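Local coordinates for protein DNA polymerase (Pyrobaculum calidifontis, PDB 5MDN) that probably catalyses template-directed DNA synthesis, adding deoxyribonucleotides from their triphosphates to a growing strand with release of diphosphate, as a family B DNA polymerase, at residues 563-568 / 603-608. Residues are numbered along the deposited sequence; the frame is centred on the assembly and turned at random.
Sequences SLFVKK and KRYAGL
Phe565 drives the edge of its ring into one face of Tyr605, a T-shaped pair with planes at 88° and centroids 5.2 Å apart. The entering corner is CE2 and CZ: Phe565 CE2 stands above the tyrosine plane, displaced toward the rim, 3.7 Å from Tyr605 CZ. That displacement brings the hydroxyl end into the contact as well, Tyr605 OH lying 3.6 Å from Phe565 CZ, near the plane of the phenylalanine ring. At the edge of the tyrosine ring, in its plane, is CG of Lys603.

The two aromatic side chains approach from opposite directions, whereas Lys603 comes across Phe565 at about a right angle. Its chain is extended as far as CE and bends at chi4 (68°), which turns NZ to the phenylalanine rim, 3.3 Å from Phe565 CZ. Since the ammonium lies near the ring plane and not over a face, the geometry is not that of a cation-pi pair. Ser563 OG, in the plane of the Phe565 ring, is 4.2 Å from Lys603 NZ.

Further aromatic contacts extend the cluster: Phe565 also meets Tyr558 edge-to-face, and Tyr605 meets Phe598. Strand 563-567 belongs to one antiparallel sheet and strand 605-609 to another, and the closest CA atoms, of Ser563 and Lys603, are 10.5 Å apart. The arrangement is thus side-chain packing between two beta-sheets: a largely buried aromatic cluster joins the palm sheet, beside the turn with Asp560 that corresponds to motif C as in other family B polymerases, to the small antiparallel sheet adjoining it.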
loop_
_atom_site.group_PDB
_atom_site.type_symbol
_atom_site.label_atom_id
_atom_site.label_comp_id
_atom_site.label_asym_id
_atom_site.label_seq_id
_atom_site.Cartn_x
_atom_site.Cartn_y
_atom_site.Cartn_z
ATOM N N SER A 563 -11.233 3.329 17.495
ATOM C CA SER A 563 -11.502 4.751 17.686
ATOM C C SER A 563 -12.915 4.941 18.222
ATOM O O SER A 563 -13.747 4.031 18.178
ATOM C CB SER A 563 -11.320 5.539 16.382
ATOM O OG SER A 563 -12.243 5.112 15.399
ATOM N N LEU A 564 -13.169 6.131 18.764
ATOM C CA LEU A 564 -14.532 6.540 19.078
ATOM C C LEU A 564 -14.728 8.005 18.712
ATOM O O LEU A 564 -13.814 8.821 18.857
ATOM C CB LEU A 564 -14.890 6.286 20.558
ATOM C CG LEU A 564 -14.011 6.655 21.758
ATOM C CD1 LEU A 564 -13.846 8.154 21.941
ATOM C CD2 LEU A 564 -14.596 6.035 23.018
ATOM N N PHE A 565 -15.921 8.325 18.220
ATOM C CA PHE A 565 -16.269 9.676 17.800
ATOM C C PHE A 565 -17.032 10.352 18.932
ATOM O O PHE A 565 -17.972 9.771 19.482
ATOM C CB PHE A 565 -17.123 9.670 16.527
ATOM C CG PHE A 565 -16.417 9.150 15.290
ATOM C CD1 PHE A 565 -15.397 8.212 15.369
ATOM C CD2 PHE A 565 -16.801 9.597 14.036
ATOM C CE1 PHE A 565 -14.771 7.741 14.229
ATOM C CE2 PHE A 565 -16.178 9.131 12.893
ATOM C CZ PHE A 565 -15.162 8.202 12.991
ATOM N N VAL A 566 -16.634 11.577 19.276
ATOM C CA VAL A 566 -17.265 12.322 20.358
ATOM C C VAL A 566 -17.547 13.745 19.897
ATOM O O VAL A 566 -16.937 14.255 18.954
ATOM C CB VAL A 566 -16.408 12.341 21.646
ATOM C CG1 VAL A 566 -16.196 10.928 22.171
ATOM C CG2 VAL A 566 -15.072 13.024 21.389
ATOM N N LYS A 567 -18.493 14.382 20.582
ATOM C CA LYS A 567 -18.836 15.766 20.291
ATOM C C LYS A 567 -17.756 16.700 20.828
ATOM O O LYS A 567 -17.224 16.497 21.923
ATOM C CB LYS A 567 -20.194 16.111 20.904
ATOM C CG LYS A 567 -20.720 17.487 20.532
ATOM C CD LYS A 567 -21.233 17.521 19.101
ATOM C CE LYS A 567 -22.707 17.165 19.017
ATOM N NZ LYS A 567 -23.538 18.377 18.761
ATOM N N LYS A 568 -17.436 17.730 20.048
ATOM C CA LYS A 568 -16.361 18.649 20.403
ATOM C C LYS A 568 -16.778 19.513 21.589
ATOM O O LYS A 568 -17.802 20.201 21.538
ATOM C CB LYS A 568 -16.001 19.525 19.206
ATOM C CG LYS A 568 -14.853 20.494 19.452
ATOM C CD LYS A 568 -14.585 21.343 18.216
ATOM C CE LYS A 568 -13.453 22.335 18.439
ATOM N NZ LYS A 568 -12.117 21.678 18.431
ATOM N N LYS A 603 -19.354 1.825 10.263
ATOM C CA LYS A 603 -18.389 2.890 9.983
ATOM C C LYS A 603 -18.450 3.270 8.502
ATOM O O LYS A 603 -17.493 3.148 7.738
ATOM C CB LYS A 603 -16.984 2.476 10.406
ATOM C CG LYS A 603 -15.980 3.630 10.368
ATOM C CD LYS A 603 -14.586 3.233 10.819
ATOM C CE LYS A 603 -13.609 4.390 10.634
ATOM N NZ LYS A 603 -13.878 5.542 11.544
ATOM N N ARG A 604 -19.628 3.736 8.105
ATOM C CA ARG A 604 -19.882 4.256 6.765
ATOM C C ARG A 604 -20.324 5.704 6.941
ATOM O O ARG A 604 -21.460 5.965 7.351
ATOM C CB ARG A 604 -20.938 3.426 6.042
ATOM C CG ARG A 604 -21.319 3.983 4.688
ATOM C CD ARG A 604 -20.103 4.008 3.791
ATOM N NE ARG A 604 -20.389 4.428 2.422
ATOM C CZ ARG A 604 -20.242 5.674 1.980
ATOM N NH1 ARG A 604 -19.811 6.628 2.796
ATOM N NH2 ARG A 604 -20.524 5.968 0.719
ATOM N N TYR A 605 -19.432 6.646 6.638
ATOM C CA TYR A 605 -19.729 8.042 6.902
ATOM C C TYR A 605 -18.931 8.933 5.964
ATOM O O TYR A 605 -17.931 8.519 5.371
ATOM C CB TYR A 605 -19.429 8.417 8.363
ATOM C CG TYR A 605 -17.955 8.440 8.708
ATOM C CD1 TYR A 605 -17.294 7.282 9.091
ATOM C CD2 TYR A 605 -17.229 9.625 8.661
ATOM C CE1 TYR A 605 -15.950 7.299 9.409
ATOM C CE2 TYR A 605 -15.884 9.653 8.976
ATOM C CZ TYR A 605 -15.249 8.487 9.349
ATOM O OH TYR A 605 -13.908 8.512 9.664
ATOM N N ALA A 606 -19.401 10.169 5.842
ATOM C CA ALA A 606 -18.658 11.252 5.219
ATOM C C ALA A 606 -18.443 12.352 6.248
ATOM O O ALA A 606 -19.265 12.545 7.150
ATOM C CB ALA A 606 -19.394 11.804 3.998
ATOM N N GLY A 607 -17.337 13.074 6.110
ATOM C CA GLY A 607 -16.998 14.092 7.084
ATOM C C GLY A 607 -16.388 15.334 6.472
ATOM O O GLY A 607 -15.599 15.248 5.526
ATOM N N LEU A 608 -16.749 16.498 7.008
ATOM C CA LEU A 608 -16.303 17.788 6.491
ATOM C C LEU A 608 -15.256 18.349 7.445
ATOM O O LEU A 608 -15.568 18.678 8.593
ATOM C CB LEU A 608 -17.484 18.745 6.337
ATOM C CG LEU A 608 -17.179 20.189 5.934
ATOM C CD1 LEU A 608 -16.483 20.243 4.585
ATOM C CD2 LEU A 608 -18.457 21.014 5.914
#